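Local coordinates for protein glycosyl hydrolase, family 38 (Enterococcus faecalis, PDB 5KBP) that is probably an alpha-mannosidase of glycoside hydrolase family 38, expected to bind carbohydrate and cleave alpha-linked mannose residues, at residues A[102-107]-A[691-696]. Numbering follows the deposited sequence.
Sequences SNVRNM and SIYEVV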
ATOM      1  N   SER A 102      13.637  -4.383 -17.158  1.00 47.97           N
ATOM      2  CA  SER A 102      12.361  -3.727 -16.879  1.00 49.12           C
ATOM      3  C   SER A 102      11.888  -2.902 -18.070  1.00 40.49           C
ATOM      4  O   SER A 102      10.682  -2.814 -18.333  1.00 42.25           O
ATOM      5  CB  SER A 102      12.479  -2.850 -15.635  1.00 43.94           C
ATOM      6  OG  SER A 102      12.676  -3.639 -14.477  1.00 40.97           O
ATOM      7  N   ASN A 103      12.822  -2.292 -18.802  1.00 39.97           N
ATOM      8  CA  ASN A 103      12.457  -1.597 -20.031  1.00 45.80           C
ATOM      9  C   ASN A 103      11.914  -2.568 -21.069  1.00 47.32           C
ATOM     10  O   ASN A 103      10.977  -2.239 -21.806  1.00 42.12           O
ATOM     11  CB  ASN A 103      13.664  -0.841 -20.583  1.00 46.55           C
ATOM     12  CG  ASN A 103      13.978   0.409 -19.788  1.00 55.37           C
ATOM     13  OD1 ASN A 103      13.252   1.401 -19.865  1.00 59.80           O
ATOM     14  ND2 ASN A 103      15.065   0.375 -19.027  1.00 48.77           N
ATOM     15  N   VAL A 104      12.488  -3.769 -21.142  1.00 50.06           N
ATOM     16  CA  VAL A 104      12.024  -4.765 -22.103  1.00 40.81           C
ATOM     17  C   VAL A 104      10.692  -5.361 -21.662  1.00 39.88           C
ATOM     18  O   VAL A 104       9.786  -5.557 -22.482  1.00 42.05           O
ATOM     19  CB  VAL A 104      13.101  -5.848 -22.302  1.00 48.43           C
ATOM     20  CG1 VAL A 104      12.506  -7.093 -22.938  1.00 46.95           C
ATOM     21  CG2 VAL A 104      14.244  -5.307 -23.154  1.00 49.10           C
ATOM     22  N   ARG A 105      10.542  -5.651 -20.365  1.00 45.03           N
ATOM     23  CA  ARG A 105       9.273  -6.180 -19.876  1.00 45.08           C
ATOM     24  C   ARG A 105       8.138  -5.190 -20.088  1.00 45.09           C
ATOM     25  O   ARG A 105       6.984  -5.597 -20.267  1.00 49.38           O
ATOM     26  CB  ARG A 105       9.377  -6.544 -18.394  1.00 37.24           C
ATOM     27  CG  ARG A 105      10.555  -7.435 -18.043  1.00 39.68           C
ATOM     28  CD  ARG A 105      10.662  -8.630 -18.975  1.00 37.50           C
ATOM     29  NE  ARG A 105      11.896  -9.379 -18.757  1.00 41.51           N
ATOM     30  CZ  ARG A 105      12.021 -10.379 -17.890  1.00 46.84           C
ATOM     31  NH1 ARG A 105      13.181 -11.004 -17.757  1.00 39.58           N
ATOM     32  NH2 ARG A 105      10.982 -10.755 -17.157  1.00 47.43           N
ATOM     33  N   ASN A 106       8.442  -3.890 -20.066  1.00 45.47           N
ATOM     34  CA  ASN A 106       7.426  -2.887 -20.361  1.00 36.22           C
ATOM     35  C   ASN A 106       6.923  -3.027 -21.792  1.00 41.10           C
ATOM     36  O   ASN A 106       5.725  -2.871 -22.055  1.00 44.96           O
ATOM     37  CB  ASN A 106       7.992  -1.486 -20.123  1.00 37.85           C
ATOM     38  CG  ASN A 106       6.938  -0.404 -20.239  1.00 37.34           C
ATOM     39  OD1 ASN A 106       5.788  -0.594 -19.842  1.00 36.53           O
ATOM     40  ND2 ASN A 106       7.323   0.741 -20.791  1.00 42.69           N
ATOM     41  N   MET A 107       7.825  -3.325 -22.729  1.00 44.09           N
ATOM     42  CA  MET A 107       7.420  -3.517 -24.117  1.00 41.81           C
ATOM     43  C   MET A 107       6.814  -4.899 -24.331  1.00 41.43           C
ATOM     44  O   MET A 107       5.866  -5.050 -25.108  1.00 46.81           O
ATOM     45  CB  MET A 107       8.617  -3.312 -25.047  1.00 37.05           C
ATOM     46  CG  MET A 107       9.509  -2.137 -24.670  1.00 47.04           C
ATOM     47  SD  MET A 107      10.906  -1.910 -25.792  1.00 51.45           S
ATOM     48  CE  MET A 107      10.086  -1.099 -27.154  1.00 53.36           C
ATOM     49  N   SER A 691      24.555   1.812 -18.265  1.00 51.89           N
ATOM     50  CA  SER A 691      23.244   2.320 -18.648  1.00 48.03           C
ATOM     51  C   SER A 691      22.303   1.165 -18.962  1.00 48.88           C
ATOM     52  O   SER A 691      22.300   0.151 -18.259  1.00 50.06           O
ATOM     53  CB  SER A 691      23.360   3.263 -19.846  1.00 48.53           C
ATOM     54  OG  SER A 691      22.132   3.928 -20.088  1.00 48.22           O
ATOM     55  N   ILE A 692      21.506   1.303 -20.016  1.00 44.72           N
ATOM     56  CA  ILE A 692      20.525   0.294 -20.399  1.00 43.02           C
ATOM     57  C   ILE A 692      21.107  -0.509 -21.554  1.00 38.59           C
ATOM     58  O   ILE A 692      21.163  -0.027 -22.690  1.00 42.03           O
ATOM     59  CB  ILE A 692      19.182   0.930 -20.778  1.00 39.51           C
ATOM     60  CG1 ILE A 692      18.674   1.795 -19.625  1.00 37.34           C
ATOM     61  CG2 ILE A 692      18.170  -0.148 -21.142  1.00 37.87           C
ATOM     62  CD1 ILE A 692      18.585   1.055 -18.309  1.00 36.48           C
ATOM     63  N   TYR A 693      21.534  -1.739 -21.259  1.00 43.05           N
ATOM     64  CA  TYR A 693      22.155  -2.623 -22.248  1.00 43.35           C
ATOM     65  C   TYR A 693      23.335  -1.939 -22.932  1.00 45.31           C
ATOM     66  O   TYR A 693      23.562  -2.099 -24.134  1.00 47.42           O
ATOM     67  CB  TYR A 693      21.138  -3.100 -23.287  1.00 49.12           C
ATOM     68  CG  TYR A 693      20.035  -3.979 -22.743  1.00 56.76           C
ATOM     69  CD1 TYR A 693      20.312  -5.243 -22.242  1.00 57.36           C
ATOM     70  CD2 TYR A 693      18.714  -3.555 -22.757  1.00 60.27           C
ATOM     71  CE1 TYR A 693      19.305  -6.054 -21.752  1.00 57.63           C
ATOM     72  CE2 TYR A 693      17.699  -4.359 -22.272  1.00 60.88           C
ATOM     73  CZ  TYR A 693      18.000  -5.608 -21.771  1.00 56.14           C
ATOM     74  OH  TYR A 693      16.995  -6.413 -21.285  1.00 49.88           O
ATOM     75  N   GLU A 694      24.103  -1.174 -22.158  1.00 44.96           N
ATOM     76  CA  GLU A 694      25.113  -0.312 -22.753  1.00 56.62           C
ATOM     77  C   GLU A 694      26.056   0.199 -21.676  1.00 62.37           C
ATOM     78  O   GLU A 694      25.617   0.586 -20.590  1.00 58.35           O
ATOM     79  CB  GLU A 694      24.448   0.866 -23.481  1.00 56.53           C
ATOM     80  CG  GLU A 694      25.371   2.014 -23.831  1.00 60.26           C
ATOM     81  CD  GLU A 694      24.618   3.187 -24.429  1.00 66.95           C
ATOM     82  OE1 GLU A 694      25.083   3.740 -25.447  1.00 67.31           O
ATOM     83  OE2 GLU A 694      23.554   3.549 -23.883  1.00 71.97           O
ATOM     84  N   VAL A 695      27.349   0.191 -21.985  1.00 64.55           N
ATOM     85  CA  VAL A 695      28.352   0.923 -21.220  1.00 60.12           C
ATOM     86  C   VAL A 695      28.609   2.207 -21.999  1.00 63.73           C
ATOM     87  O   VAL A 695      29.383   2.223 -22.961  1.00 77.24           O
ATOM     88  CB  VAL A 695      29.630   0.108 -21.017  1.00 62.75           C
ATOM     89  CG1 VAL A 695      30.684   0.945 -20.309  1.00 64.62           C
ATOM     90  CG2 VAL A 695      29.331  -1.153 -20.223  1.00 66.89           C
ATOM     91  N   VAL A 696      27.952   3.285 -21.590  1.00 57.93           N
ATOM     92  CA  VAL A 696      27.948   4.530 -22.350  1.00 59.32           C
ATOM     93  C   VAL A 696      29.180   5.351 -21.997  1.00 60.90           C
ATOM     94  O   VAL A 696      29.617   5.392 -20.838  1.00 60.75           O
ATOM     95  CB  VAL A 696      26.647   5.319 -22.097  1.00 53.58           C
ATOM     96  CG1 VAL A 696      26.548   5.761 -20.642  1.00 48.57           C
ATOM     97  CG2 VAL A 696      26.550   6.508 -23.036  1.00 55.71           C
TER
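Y693 turns its ring to V104 with CG opposite its own carbonyl carbon and beside its backbone N (chi1 -65°), while I692 has CG1 beside its backbone N (chi1 -56°) and turns the same way again at chi2, which sets CD1 next to N103 ND2. Both residues sit in the tight loop of a beta hairpin of the family 38 C-terminal domain, joining strands 686-690 and 695-699 at one edge of a nine-stranded antiparallel sheet. The loop is closed by a 2.8 Å bond from S691 N to E694 O, and Y693 passes through it in the left-handed helical region (phi 54°). The hairpin tip thus projects against helix 100-117 of the family 38 N-terminal domain, joining two distant parts of the chain in a buried interface.

Segments 102-107 and 691-696 meet by van der Waals contact alone; the polar links come from earlier on the same helix, S100 OG to Y693 N and E101 OE2 to Y693 OH. V104 meets the tyrosine obliquely: its short branched side chain crosses the phenol at about a right angle, with CG2 3.7 Å from Y693 CE2 and 3.5 Å from Y693 OH. Tyrosine suits its place, since the ring supplies apolar surface and the hydroxyl a polar end. The other oxygen of E101 pairs with R105 NE, and R105 NH2 also forms a salt bridge with E322 OE2, so the arginine bridges two glutamates and probably helps to balance their charge.

Isoleucine and N103 also cross at about a right angle, and M139 of helix 136-141 touches both. Residues preceding helix 100-117 hold the asparagine amide: OD1 by Q93 NE2 and ND2, weakly, by S99 O. Three carbons of the branched isoleucine lie against N103 ND2: I692 CD1 at 3.7 Å, CG2 at 3.8 Å and CG1 at 3.9 Å.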